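Local coordinates for holo-[acyl-carrier-protein] synthase (Thermotoga maritima, PDB 5XUM) that belongs to the 4'-phosphopantetheinyl transferase superfamily as an AcpS-type protein and assembles as three copies of one chain, at residues I7-V12 against D98-A103; K18-I23 against E40-R45; E26-L31 against E69-N74; G86-A91 against G163-G168; G112-E117 against I139-P144. All coordinates share one frame; numbering follows the deposited sequence.

Contact 1 of 5, residues I7-V12 against D98-A103; sequences IDVLEV and DRFAVA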
# COMPACT_ATOMS: atom_id res chain seq x y z
N ILE A 7 -8.63 4.35 2.97
CA ILE A 7 -8.21 5.69 3.34
C ILE A 7 -9.43 6.41 3.93
O ILE A 7 -10.56 6.17 3.50
CB ILE A 7 -7.62 6.46 2.12
CG1 ILE A 7 -6.82 7.70 2.56
CG2 ILE A 7 -8.70 6.88 1.14
CD1 ILE A 7 -5.37 7.45 2.88
N ASP A 8 -9.22 7.24 4.95
CA ASP A 8 -10.30 8.06 5.50
C ASP A 8 -9.80 9.43 5.92
O ASP A 8 -8.75 9.55 6.53
CB ASP A 8 -11.00 7.37 6.67
CG ASP A 8 -12.38 7.95 6.95
OD1 ASP A 8 -12.63 8.40 8.09
OD2 ASP A 8 -13.22 7.97 6.02
N VAL A 9 -10.58 10.46 5.59
CA VAL A 9 -10.28 11.83 5.99
C VAL A 9 -11.46 12.42 6.77
O VAL A 9 -12.62 12.26 6.38
CB VAL A 9 -9.89 12.72 4.77
CG1 VAL A 9 -11.04 12.86 3.78
CG2 VAL A 9 -9.38 14.09 5.21
N LEU A 10 -11.17 13.08 7.90
CA LEU A 10 -12.21 13.77 8.66
C LEU A 10 -11.68 14.99 9.39
O LEU A 10 -10.54 15.00 9.87
CB LEU A 10 -12.95 12.81 9.62
CG LEU A 10 -12.18 11.90 10.58
CD1 LEU A 10 -11.72 12.68 11.81
CD2 LEU A 10 -13.07 10.74 11.01
N GLU A 11 -12.52 16.03 9.45
CA GLU A 11 -12.19 17.24 10.19
C GLU A 11 -12.35 16.97 11.68
O GLU A 11 -13.45 16.63 12.14
CB GLU A 11 -13.09 18.40 9.74
CG GLU A 11 -12.56 19.79 10.12
CD GLU A 11 -13.22 20.92 9.33
OE1 GLU A 11 -14.30 20.71 8.75
OE2 GLU A 11 -12.64 22.03 9.31
N VAL A 12 -11.25 17.09 12.42
CA VAL A 12 -11.21 16.78 13.85
C VAL A 12 -12.26 17.57 14.65
O VAL A 12 -13.00 16.99 15.45
CB VAL A 12 -9.80 17.02 14.45
CG1 VAL A 12 -9.82 16.94 15.98
CG2 VAL A 12 -8.80 16.02 13.88
N ASP A 98 -3.65 16.94 11.34
CA ASP A 98 -3.37 18.37 11.46
C ASP A 98 -4.64 19.11 11.04
O ASP A 98 -4.83 19.43 9.86
CB ASP A 98 -2.17 18.78 10.60
CG ASP A 98 -1.75 20.24 10.82
OD1 ASP A 98 -0.92 20.75 10.03
OD2 ASP A 98 -2.24 20.87 11.78
N ARG A 99 -5.51 19.36 12.02
CA ARG A 99 -6.88 19.87 11.79
C ARG A 99 -7.78 18.83 11.12
O ARG A 99 -8.92 18.62 11.53
CB ARG A 99 -6.91 21.20 11.02
CG ARG A 99 -6.30 22.38 11.78
CD ARG A 99 -7.05 23.68 11.53
NE ARG A 99 -7.12 24.05 10.11
CZ ARG A 99 -8.22 23.98 9.36
NH1 ARG A 99 -9.37 23.55 9.88
NH2 ARG A 99 -8.17 24.34 8.08
N PHE A 100 -7.25 18.19 10.08
CA PHE A 100 -7.90 17.04 9.46
C PHE A 100 -7.12 15.79 9.81
O PHE A 100 -5.89 15.79 9.77
CB PHE A 100 -7.97 17.20 7.94
CG PHE A 100 -8.99 18.22 7.48
CD1 PHE A 100 -10.26 17.82 7.10
CD2 PHE A 100 -8.66 19.57 7.41
CE1 PHE A 100 -11.20 18.75 6.68
CE2 PHE A 100 -9.59 20.50 6.98
CZ PHE A 100 -10.87 20.09 6.61
N ALA A 101 -7.82 14.72 10.17
CA ALA A 101 -7.20 13.43 10.43
C ALA A 101 -7.23 12.59 9.16
O ALA A 101 -8.24 12.56 8.46
CB ALA A 101 -7.91 12.71 11.56
N VAL A 102 -6.11 11.95 8.84
CA VAL A 102 -6.05 11.01 7.71
C VAL A 102 -5.52 9.66 8.18
O VAL A 102 -4.44 9.57 8.77
CB VAL A 102 -5.19 11.55 6.53
CG1 VAL A 102 -5.15 10.55 5.38
CG2 VAL A 102 -5.74 12.89 6.03
N ALA A 103 -6.30 8.61 7.93
CA ALA A 103 -5.93 7.26 8.32
C ALA A 103 -5.76 6.36 7.11
O ALA A 103 -6.51 6.46 6.14
CB ALA A 103 -6.96 6.67 9.27
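E11 lies against F100 where strand 7-11 runs antiparallel to strand 100-103, the segment axes inclined at 166° in the sheet that each chain brings to the trimer. D8 with A103 and L10 with A101 are hydrogen-bonded pairs; V9 with V102 and E11 with F100 are the non-hydrogen-bonded pairs between and beyond them. The ladder ends where V12 N donates to R99 O (2.9 Å).

E11 shows how one side chain can use its whole length. Its CB meets F100 CE1 at 3.6 Å. With CG anti to the backbone N (chi1 -162°), that methylene comes over one face of the F100 ring, offset toward the rim, in a CH-pi contact 4.1 Å from the centroid. CD follows at 3.7 Å from F100 CZ, the carboxylate turned only 16° from the ring plane. OE1 makes a salt bridge with R14, while OE2 forms a long one with R99 NH1 (3.7 Å).

V9 and V102 share this face, which packs on the neighbouring subunits; there F100 makes edge-to-face contacts with F100 of both other chains. D8, L10, A101 and A103 point the other way; D8, L10 and A103 touch helix 38-56, where K54 pairs with the D8 carboxylate. On that side L10 CD1 touches A101 CB at 3.8 Å, and V12 CG2 reaches the same methyl at 4.1 Å.

Contact 2 of 5, residues K18-I23 against E40-R45; sequences KFAERI and EFIAGR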
# COMPACT_ATOMS: atom_id res chain seq x y z
N LYS A 18 -18.45 12.86 22.49
CA LYS A 18 -19.50 11.95 22.95
C LYS A 18 -19.59 10.66 22.13
O LYS A 18 -20.24 9.70 22.55
CB LYS A 18 -20.86 12.66 22.95
CG LYS A 18 -21.02 13.73 24.02
CD LYS A 18 -22.31 14.51 23.83
CE LYS A 18 -22.45 15.60 24.88
NZ LYS A 18 -23.71 16.38 24.71
N PHE A 19 -18.93 10.64 20.97
CA PHE A 19 -18.88 9.45 20.11
C PHE A 19 -18.01 8.33 20.70
O PHE A 19 -18.11 7.18 20.28
CB PHE A 19 -18.38 9.82 18.71
CG PHE A 19 -19.44 10.37 17.80
CD1 PHE A 19 -19.18 10.55 16.45
CD2 PHE A 19 -20.71 10.71 18.28
CE1 PHE A 19 -20.14 11.06 15.59
CE2 PHE A 19 -21.68 11.22 17.43
CZ PHE A 19 -21.39 11.39 16.09
N ALA A 20 -17.18 8.69 21.68
CA ALA A 20 -16.30 7.74 22.38
C ALA A 20 -17.04 6.51 22.90
O ALA A 20 -16.52 5.39 22.81
CB ALA A 20 -15.59 8.44 23.53
N GLU A 21 -18.24 6.72 23.42
CA GLU A 21 -19.05 5.64 24.00
C GLU A 21 -19.58 4.67 22.94
O GLU A 21 -19.83 3.50 23.24
CB GLU A 21 -20.20 6.23 24.82
CG GLU A 21 -19.75 7.12 25.97
CD GLU A 21 -20.89 7.91 26.61
OE1 GLU A 21 -21.91 7.29 26.99
OE2 GLU A 21 -20.76 9.14 26.73
N ARG A 22 -19.73 5.15 21.71
CA ARG A 22 -20.29 4.35 20.62
C ARG A 22 -19.24 3.59 19.80
O ARG A 22 -19.50 2.48 19.34
CB ARG A 22 -21.13 5.23 19.69
CG ARG A 22 -22.43 5.75 20.30
CD ARG A 22 -23.49 4.66 20.42
NE ARG A 22 -23.89 4.15 19.11
CZ ARG A 22 -24.71 3.12 18.92
NH1 ARG A 22 -25.24 2.48 19.95
NH2 ARG A 22 -25.01 2.74 17.68
N ILE A 23 -18.06 4.19 19.61
CA ILE A 23 -17.06 3.64 18.69
C ILE A 23 -15.89 2.90 19.34
O ILE A 23 -15.27 2.05 18.71
CB ILE A 23 -16.52 4.71 17.70
CG1 ILE A 23 -15.67 5.76 18.43
CG2 ILE A 23 -17.67 5.35 16.92
CD1 ILE A 23 -14.65 6.45 17.54
N GLU A 40 -8.84 14.70 19.35
CA GLU A 40 -7.96 14.14 18.33
C GLU A 40 -7.95 12.61 18.36
O GLU A 40 -7.98 11.97 17.31
CB GLU A 40 -6.53 14.63 18.52
CG GLU A 40 -6.26 16.00 17.92
CD GLU A 40 -4.82 16.14 17.48
OE1 GLU A 40 -3.91 15.66 18.20
OE2 GLU A 40 -4.58 16.73 16.40
N PHE A 41 -7.91 12.05 19.57
CA PHE A 41 -7.87 10.60 19.74
C PHE A 41 -9.11 9.94 19.15
O PHE A 41 -9.00 8.95 18.43
CB PHE A 41 -7.72 10.22 21.22
CG PHE A 41 -7.58 8.75 21.46
CD1 PHE A 41 -6.35 8.12 21.31
CD2 PHE A 41 -8.69 7.97 21.81
CE1 PHE A 41 -6.22 6.75 21.53
CE2 PHE A 41 -8.56 6.61 22.02
CZ PHE A 41 -7.33 5.99 21.88
N ILE A 42 -10.28 10.50 19.46
CA ILE A 42 -11.55 9.99 18.98
C ILE A 42 -11.65 10.10 17.46
O ILE A 42 -12.05 9.15 16.79
CB ILE A 42 -12.75 10.73 19.64
CG1 ILE A 42 -12.74 10.53 21.16
CG2 ILE A 42 -14.08 10.27 19.04
CD1 ILE A 42 -12.61 9.09 21.61
N ALA A 43 -11.27 11.27 16.94
CA ALA A 43 -11.26 11.51 15.50
C ALA A 43 -10.35 10.51 14.79
O ALA A 43 -10.73 9.94 13.76
CB ALA A 43 -10.82 12.94 15.22
N GLY A 44 -9.16 10.28 15.35
CA GLY A 44 -8.20 9.34 14.80
C GLY A 44 -8.69 7.90 14.78
O GLY A 44 -8.50 7.19 13.79
N ARG A 45 -9.32 7.47 15.87
CA ARG A 45 -9.86 6.11 15.97
C ARG A 45 -11.06 5.89 15.06
O ARG A 45 -11.22 4.80 14.51
CB ARG A 45 -10.21 5.75 17.42
CG ARG A 45 -9.16 4.89 18.12
CD ARG A 45 -7.79 5.53 18.10
NE ARG A 45 -6.74 4.63 18.55
CZ ARG A 45 -5.43 4.89 18.47
NH1 ARG A 45 -5.01 6.04 17.96
NH2 ARG A 45 -4.55 4.01 18.91
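A helix-on-helix packing of the transferase fold joins A20 and I23, on the short helix 20-23, to I42 on the long helix 38-56. It is a small contact made by apolar side chains, and I42 carries most of it by dividing its branches among three partners. Its CG1 stands anti to the carbonyl carbon (chi1 -61°), and CD1 beyond it meets A20 CB at 3.6 Å, the tightest touch here. The other branch, CG2, is approached by I23 CD1 at 4.1 Å, the two isoleucines crossing at a slant, and by F19 CB at 4.3 Å. I23 CD1 also lies 3.8 Å from I42 O and skims R45 CB at 4.5 Å.

F19 O, in the 3-10 turn, accepts from both R22 N and I23 N. On the long helix, R45 turns its end away from I23. F41 CE1 sits over the centre of its guanidinium, 3.6 Å above the plane, and NH2 goes on to bond F70 O.

F32 of helix 26-34 touches both A20 and I42, which makes the site a junction of three helices. L24 adds to the cover of I42 and F65 to that of I23, while R45 and E40 reach strand 90-97.

Contact 3 of 5, residues E26-L31 against E69-N74; sequences ESEKRL and EFLESN
The carboxylates of E28 and E69 each accept a backbone N-H from the opposite segment where helix 26-34 leans on strand 68-73, an outer strand, within this chain, of a mixed sheet. The axes of the two segments are 8.0 Å apart at 45°. Each of the two glutamates buries more surface than any other residue of the contact, and they show how acidic side chains can fasten a helix to a strand.

E69 reaches the first turn of the helix: its OE2 accepts from E28 N at 2.9 Å, met nearly along the C-O axis, and S27 N lies 3.0 Å from the same oxygen. An acceptor at a helix N-terminus would probably be stabilised as an anion there. In return, E28 slides past E69 in the opposite direction. Its OE2 receives F70 N in a nearly straight bond (2.7 Å, 175°), the donor standing above the carboxylate plane. The two carboxylates are almost perpendicular, and E28 OE1 and E69 OE2 come within 4.1 Å. K49 pairs with E28 OE1 and H82 bonds E69 OE1, which probably eases this closeness of like charges.

L31, one turn later, sets out toward the strand; its CG is anti to the backbone N (chi1 -172°), and the side chain crosses E72 at about a right angle, CD2 touching E72 CG at 4.1 Å. Beside the glutamates, L71 CD2 rests against S27 CB at 3.6 Å.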
# COMPACT_ATOMS: atom_id res chain seq x y z
N GLU A 26 -13.14 -1.58 24.83
CA GLU A 26 -12.74 -1.45 26.24
C GLU A 26 -11.29 -1.03 26.45
O GLU A 26 -11.00 -0.17 27.28
CB GLU A 26 -13.05 -2.74 27.02
CG GLU A 26 -14.53 -3.01 27.23
CD GLU A 26 -15.24 -1.89 27.97
OE1 GLU A 26 -16.16 -1.28 27.39
OE2 GLU A 26 -14.87 -1.62 29.14
N SER A 27 -10.38 -1.64 25.69
CA SER A 27 -8.95 -1.31 25.78
C SER A 27 -8.64 0.08 25.21
O SER A 27 -7.71 0.74 25.67
CB SER A 27 -8.11 -2.38 25.08
OG SER A 27 -8.21 -3.62 25.75
N GLU A 28 -9.43 0.51 24.23
CA GLU A 28 -9.30 1.86 23.67
C GLU A 28 -9.76 2.92 24.68
O GLU A 28 -9.20 4.02 24.72
CB GLU A 28 -10.09 2.00 22.37
CG GLU A 28 -9.47 1.29 21.18
CD GLU A 28 -10.30 1.40 19.92
OE1 GLU A 28 -11.54 1.20 19.99
OE2 GLU A 28 -9.72 1.66 18.84
N LYS A 29 -10.77 2.59 25.48
CA LYS A 29 -11.27 3.47 26.54
C LYS A 29 -10.21 3.72 27.62
O LYS A 29 -10.07 4.85 28.10
CB LYS A 29 -12.54 2.89 27.18
CG LYS A 29 -13.79 3.04 26.33
CD LYS A 29 -14.96 2.30 26.96
CE LYS A 29 -16.20 2.40 26.08
NZ LYS A 29 -17.33 1.60 26.63
N ARG A 30 -9.48 2.67 27.98
CA ARG A 30 -8.36 2.78 28.92
C ARG A 30 -7.23 3.65 28.37
O ARG A 30 -6.60 4.41 29.11
CB ARG A 30 -7.82 1.39 29.28
CG ARG A 30 -8.61 0.67 30.36
CD ARG A 30 -8.07 -0.73 30.61
NE ARG A 30 -8.57 -1.69 29.63
CZ ARG A 30 -8.06 -2.91 29.44
NH1 ARG A 30 -7.03 -3.33 30.16
NH2 ARG A 30 -8.59 -3.71 28.52
N LEU A 31 -7.00 3.54 27.06
CA LEU A 31 -6.00 4.37 26.37
C LEU A 31 -6.49 5.81 26.23
O LEU A 31 -5.70 6.75 26.33
CB LEU A 31 -5.67 3.76 25.00
CG LEU A 31 -4.52 4.33 24.16
CD1 LEU A 31 -3.18 4.14 24.85
CD2 LEU A 31 -4.51 3.67 22.79
N GLU A 69 -10.37 -2.69 17.28
CA GLU A 69 -9.66 -1.77 18.16
C GLU A 69 -8.31 -1.39 17.58
O GLU A 69 -7.64 -2.20 16.93
CB GLU A 69 -9.47 -2.38 19.55
CG GLU A 69 -10.70 -2.29 20.43
CD GLU A 69 -10.39 -2.60 21.88
OE1 GLU A 69 -10.06 -3.76 22.20
OE2 GLU A 69 -10.48 -1.67 22.72
N PHE A 70 -7.91 -0.14 17.82
CA PHE A 70 -6.58 0.32 17.48
C PHE A 70 -5.86 0.76 18.74
O PHE A 70 -6.12 1.83 19.29
CB PHE A 70 -6.63 1.42 16.42
CG PHE A 70 -7.08 0.94 15.07
CD1 PHE A 70 -6.16 0.51 14.13
CD2 PHE A 70 -8.44 0.90 14.75
CE1 PHE A 70 -6.58 0.06 12.88
CE2 PHE A 70 -8.86 0.45 13.51
CZ PHE A 70 -7.93 0.03 12.57
N LEU A 71 -4.97 -0.12 19.20
CA LEU A 71 -4.17 0.14 20.39
C LEU A 71 -2.84 0.76 19.98
O LEU A 71 -2.69 1.20 18.84
CB LEU A 71 -3.97 -1.16 21.18
CG LEU A 71 -5.23 -1.99 21.48
CD1 LEU A 71 -4.88 -3.29 22.19
CD2 LEU A 71 -6.24 -1.18 22.28
N GLU A 72 -1.88 0.80 20.90
CA GLU A 72 -0.57 1.36 20.61
C GLU A 72 0.59 0.52 21.13
O GLU A 72 0.60 0.11 22.30
CB GLU A 72 -0.46 2.79 21.15
CG GLU A 72 -1.21 3.82 20.30
CD GLU A 72 -0.75 5.25 20.55
OE1 GLU A 72 0.28 5.45 21.23
OE2 GLU A 72 -1.43 6.17 20.05
N SER A 73 1.54 0.25 20.24
CA SER A 73 2.84 -0.29 20.61
C SER A 73 3.87 0.73 20.15
O SER A 73 3.89 1.11 18.97
CB SER A 73 3.08 -1.64 19.94
OG SER A 73 2.18 -2.62 20.43
N ASN A 74 4.70 1.18 21.08
CA ASN A 74 5.57 2.35 20.89
C ASN A 74 4.73 3.61 20.69
O ASN A 74 4.14 4.12 21.64
CB ASN A 74 6.56 2.13 19.73
CG ASN A 74 7.33 0.82 19.84
OD1 ASN A 74 7.82 0.47 20.91
ND2 ASN A 74 7.43 0.11 18.73

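Contact 4 of 5, residues G86-A91 against G163-G168; sequences GFFNYA and GNILIG
Three hydrogen bonds tie N89 and A91 to N164, and two of them use the N164 amide as if it were a piece of backbone. Its OD1 accepts from A91 N at 2.9 Å, in the carbonyl plane and on a lone pair, while ND2 donates to A91 O at 3.1 Å from well above that carbonyl's plane. The third bond is backbone to backbone, N164 N to N89 O at 3.1 Å.

Aromatic packing comes next. The Y90 ring lies with one face under the G163-N164 peptide: N164 N is 3.8 Å above its centre, and G163 C is offset toward the rim. N164 CG lies 3.5 Å from Y90 CD1. The absence of a side chain matters at G163: a CB there would clash with N89 O, which CA approaches to 3.1 Å in a CA-H...O contact.

Apolar packing falls to I165. Its CD1 touches A91 CB at 3.7 Å and comes in at the edge of the F88 ring, 4.0 Å from CE2.

R110 makes a cation-pi contact with Y90, and its backbone N bonds N89 OD1. Across on strand 100-108, E108 is faced by both N89 and Y90, the signature of a classic beta bulge at the start of strand 90-97.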
# COMPACT_ATOMS: atom_id res chain seq x y z
N GLY A 86 -11.59 -11.69 7.96
CA GLY A 86 -10.96 -12.28 6.78
C GLY A 86 -9.74 -13.10 7.15
O GLY A 86 -9.48 -13.34 8.34
N PHE A 87 -8.97 -13.53 6.15
CA PHE A 87 -7.77 -14.32 6.41
C PHE A 87 -6.46 -13.55 6.22
O PHE A 87 -5.38 -14.15 6.18
CB PHE A 87 -7.78 -15.64 5.62
CG PHE A 87 -7.67 -15.48 4.13
CD1 PHE A 87 -6.46 -15.69 3.48
CD2 PHE A 87 -8.79 -15.14 3.37
CE1 PHE A 87 -6.35 -15.54 2.10
CE2 PHE A 87 -8.69 -15.00 1.99
CZ PHE A 87 -7.47 -15.20 1.36
N PHE A 88 -6.55 -12.22 6.11
CA PHE A 88 -5.35 -11.39 6.13
C PHE A 88 -4.64 -11.60 7.46
O PHE A 88 -5.29 -11.72 8.50
CB PHE A 88 -5.70 -9.90 5.90
CG PHE A 88 -6.64 -9.33 6.93
CD1 PHE A 88 -8.02 -9.38 6.73
CD2 PHE A 88 -6.16 -8.74 8.09
CE1 PHE A 88 -8.89 -8.86 7.68
CE2 PHE A 88 -7.02 -8.22 9.05
CZ PHE A 88 -8.39 -8.28 8.84
N ASN A 89 -3.31 -11.67 7.43
CA ASN A 89 -2.56 -11.81 8.68
C ASN A 89 -1.72 -10.58 9.02
O ASN A 89 -1.11 -10.51 10.08
CB ASN A 89 -1.74 -13.11 8.73
CG ASN A 89 -0.79 -13.26 7.56
OD1 ASN A 89 -0.85 -12.53 6.57
ND2 ASN A 89 0.11 -14.24 7.67
N TYR A 90 -1.72 -9.61 8.11
CA TYR A 90 -1.03 -8.35 8.35
C TYR A 90 -1.94 -7.16 8.09
O TYR A 90 -2.62 -7.09 7.06
CB TYR A 90 0.27 -8.26 7.54
CG TYR A 90 1.42 -8.97 8.20
CD1 TYR A 90 2.35 -8.26 8.96
CD2 TYR A 90 1.57 -10.35 8.08
CE1 TYR A 90 3.41 -8.91 9.58
CE2 TYR A 90 2.62 -11.01 8.70
CZ TYR A 90 3.53 -10.29 9.45
OH TYR A 90 4.57 -10.94 10.06
N ALA A 91 -1.96 -6.23 9.04
CA ALA A 91 -2.62 -4.95 8.87
C ALA A 91 -1.58 -3.87 9.07
O ALA A 91 -1.07 -3.67 10.17
CB ALA A 91 -3.76 -4.80 9.86
N GLY A 163 0.48 -13.20 12.43
CA GLY A 163 1.07 -12.07 11.72
C GLY A 163 1.39 -10.92 12.66
O GLY A 163 2.09 -11.12 13.65
N ASN A 164 0.87 -9.73 12.37
CA ASN A 164 1.00 -8.58 13.28
C ASN A 164 -0.34 -8.14 13.88
O ASN A 164 -0.46 -7.06 14.45
CB ASN A 164 1.72 -7.40 12.60
CG ASN A 164 0.83 -6.63 11.63
OD1 ASN A 164 -0.24 -7.10 11.25
ND2 ASN A 164 1.28 -5.45 11.23
N ILE A 165 -1.35 -9.01 13.75
CA ILE A 165 -2.69 -8.76 14.26
C ILE A 165 -2.77 -9.17 15.73
O ILE A 165 -2.25 -10.21 16.12
CB ILE A 165 -3.76 -9.59 13.49
CG1 ILE A 165 -3.50 -9.59 11.98
CG2 ILE A 165 -5.17 -9.11 13.80
CD1 ILE A 165 -3.68 -8.25 11.29
N LEU A 166 -3.43 -8.34 16.54
CA LEU A 166 -3.75 -8.71 17.92
C LEU A 166 -5.15 -9.30 17.98
O LEU A 166 -6.07 -8.80 17.33
CB LEU A 166 -3.64 -7.51 18.86
CG LEU A 166 -2.29 -6.78 18.99
CD1 LEU A 166 -2.45 -5.53 19.84
CD2 LEU A 166 -1.20 -7.68 19.55
N ILE A 167 -5.30 -10.37 18.75
CA ILE A 167 -6.57 -11.10 18.83
C ILE A 167 -7.18 -11.00 20.23
O ILE A 167 -6.55 -11.39 21.22
CB ILE A 167 -6.38 -12.59 18.44
CG1 ILE A 167 -5.88 -12.68 17.00
CG2 ILE A 167 -7.67 -13.38 18.60
CD1 ILE A 167 -4.89 -13.80 16.79
N GLY A 168 -8.40 -10.48 20.30
CA GLY A 168 -9.13 -10.35 21.56
C GLY A 168 -8.57 -9.27 22.47
O GLY A 168 -8.59 -9.41 23.69

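Contact 5 of 5, residues G112-E117 against I139-P144; sequences GDIIVE and IETSLP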
# COMPACT_ATOMS: atom_id res chain seq x y z
N GLY A 112 2.68 -17.93 5.47
CA GLY A 112 3.18 -18.24 6.80
C GLY A 112 2.96 -17.12 7.80
O GLY A 112 1.91 -16.47 7.79
N ASP A 113 3.95 -16.91 8.67
CA ASP A 113 3.92 -15.88 9.72
C ASP A 113 2.78 -16.06 10.72
O ASP A 113 2.31 -15.10 11.33
CB ASP A 113 3.91 -14.46 9.11
CG ASP A 113 5.29 -13.82 9.08
OD1 ASP A 113 6.00 -13.88 10.10
OD2 ASP A 113 5.65 -13.25 8.03
N ILE A 114 2.36 -17.31 10.89
CA ILE A 114 1.39 -17.69 11.91
C ILE A 114 2.09 -18.70 12.83
O ILE A 114 2.48 -19.77 12.39
CB ILE A 114 0.12 -18.28 11.27
CG1 ILE A 114 -0.61 -17.20 10.46
CG2 ILE A 114 -0.81 -18.85 12.33
CD1 ILE A 114 -1.37 -17.73 9.26
N ILE A 115 2.25 -18.32 14.09
CA ILE A 115 3.01 -19.13 15.05
C ILE A 115 2.06 -19.87 15.99
O ILE A 115 1.19 -19.27 16.62
CB ILE A 115 4.02 -18.28 15.86
CG1 ILE A 115 4.81 -17.32 14.96
CG2 ILE A 115 4.95 -19.17 16.69
CD1 ILE A 115 5.66 -17.97 13.88
N VAL A 116 2.25 -21.19 16.07
CA VAL A 116 1.41 -22.08 16.87
C VAL A 116 2.27 -23.03 17.70
O VAL A 116 3.23 -23.62 17.19
CB VAL A 116 0.45 -22.91 15.97
CG1 VAL A 116 -0.33 -23.92 16.79
CG2 VAL A 116 -0.51 -22.00 15.21
N GLU A 117 1.93 -23.16 18.98
CA GLU A 117 2.61 -24.11 19.87
C GLU A 117 1.76 -25.35 20.09
O GLU A 117 0.58 -25.26 20.45
CB GLU A 117 2.96 -23.43 21.21
CG GLU A 117 3.77 -24.29 22.17
CD GLU A 117 5.23 -24.45 21.76
OE1 GLU A 117 6.10 -23.88 22.45
OE2 GLU A 117 5.51 -25.15 20.76
N ILE A 139 3.29 -22.01 10.68
CA ILE A 139 2.41 -22.72 9.75
C ILE A 139 1.85 -21.77 8.69
O ILE A 139 1.80 -20.55 8.89
CB ILE A 139 1.24 -23.43 10.48
CG1 ILE A 139 0.35 -22.42 11.23
CG2 ILE A 139 1.77 -24.52 11.42
CD1 ILE A 139 -1.03 -22.94 11.57
N GLU A 140 1.45 -22.34 7.56
CA GLU A 140 0.65 -21.62 6.58
C GLU A 140 -0.79 -22.09 6.68
O GLU A 140 -1.07 -23.29 6.61
CB GLU A 140 1.20 -21.80 5.15
CG GLU A 140 0.25 -21.40 4.02
CD GLU A 140 -0.21 -19.95 4.06
OE1 GLU A 140 0.35 -19.13 4.82
OE2 GLU A 140 -1.17 -19.62 3.33
N THR A 141 -1.70 -21.14 6.87
CA THR A 141 -3.14 -21.42 6.87
C THR A 141 -3.94 -20.21 6.41
O THR A 141 -3.52 -19.06 6.60
CB THR A 141 -3.64 -21.91 8.26
OG1 THR A 141 -5.05 -22.14 8.20
CG2 THR A 141 -3.34 -20.90 9.36
N SER A 142 -5.09 -20.48 5.79
CA SER A 142 -6.02 -19.44 5.37
C SER A 142 -7.19 -19.33 6.35
O SER A 142 -8.17 -18.65 6.07
CB SER A 142 -6.53 -19.71 3.96
OG SER A 142 -5.46 -19.66 3.02
N LEU A 143 -7.08 -20.02 7.48
CA LEU A 143 -8.11 -19.95 8.52
C LEU A 143 -8.04 -18.61 9.25
O LEU A 143 -6.96 -18.17 9.64
CB LEU A 143 -7.98 -21.10 9.52
CG LEU A 143 -8.32 -22.52 9.04
CD1 LEU A 143 -7.99 -23.54 10.12
CD2 LEU A 143 -9.77 -22.64 8.61
N PRO A 144 -9.20 -17.94 9.40
CA PRO A 144 -9.30 -16.70 10.17
C PRO A 144 -8.90 -16.94 11.64
O PRO A 144 -9.07 -18.05 12.14
CB PRO A 144 -10.78 -16.32 10.06
CG PRO A 144 -11.25 -17.00 8.81
CD PRO A 144 -10.50 -18.30 8.80
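I139 packs on I114 and V116 between adjacent antiparallel strands, 114-117 and 137-140, in the middle of a four-stranded sheet that helix 145-154 covers. One backbone bond, from I139 N to I114 O, is short and nearly straight (2.9 Å, 171°). Side chains supply most of the other contacts between these two segments.

The apolar part centres on I139. Its chi1 of 61° sets CG1 between the backbone N and the carbonyl carbon, on the side of I114 CG2 (3.9 Å). CD1 carries on to V116 CG2 at 3.8 Å. I114 sends its longer branch the other way, crossing T141 at about a right angle, with CD1 3.7 Å from T141 CG2. L148 of helix 145-154 covers I114 and T141, L152 covers V116, and V129 of strand 128-132 adjoins I139.

The polar part is a bond from a side chain to the backbone. E140 begins by turning away, but a bend at chi2 swings its carboxylate back to G112. There OE1 accepts from G112 N at 2.7 Å on its anti side, 29° out of the carboxylate plane, with K109 as a long, weak ionic partner. G112 CA makes a CA-H...O contact with I139 O at 3.4 Å.

Farther along, the chain turns toward P144, the N-cap of helix 145-154. An ST turn shapes this stretch, T141 OG1 accepting from L143 N at 3.0 Å.

In the fold
Contacts 1, 2 and 3 form one connected group. L10 CD1 of contact 1 packs on A43 O of contact 2 (3.5 Å), and R45 CG of contact 2 packs on E28 OE2 of contact 3 (3.4 Å). Contact 3 reaches contact 4 more lightly, through L71 and L166, within a shared sheet. Contacts 4 and 5 have centres about 10 Å apart and meet through G163 N and D113 O at 2.9 Å. Contacts 1 and 5, about 34 Å apart between centres, lie on opposite sides of the chain's centre. A glycerol, probably from crystallisation, sits about 3 Å from the D8 side chain in contact 1, near the subunit interface, and may mark a pocket.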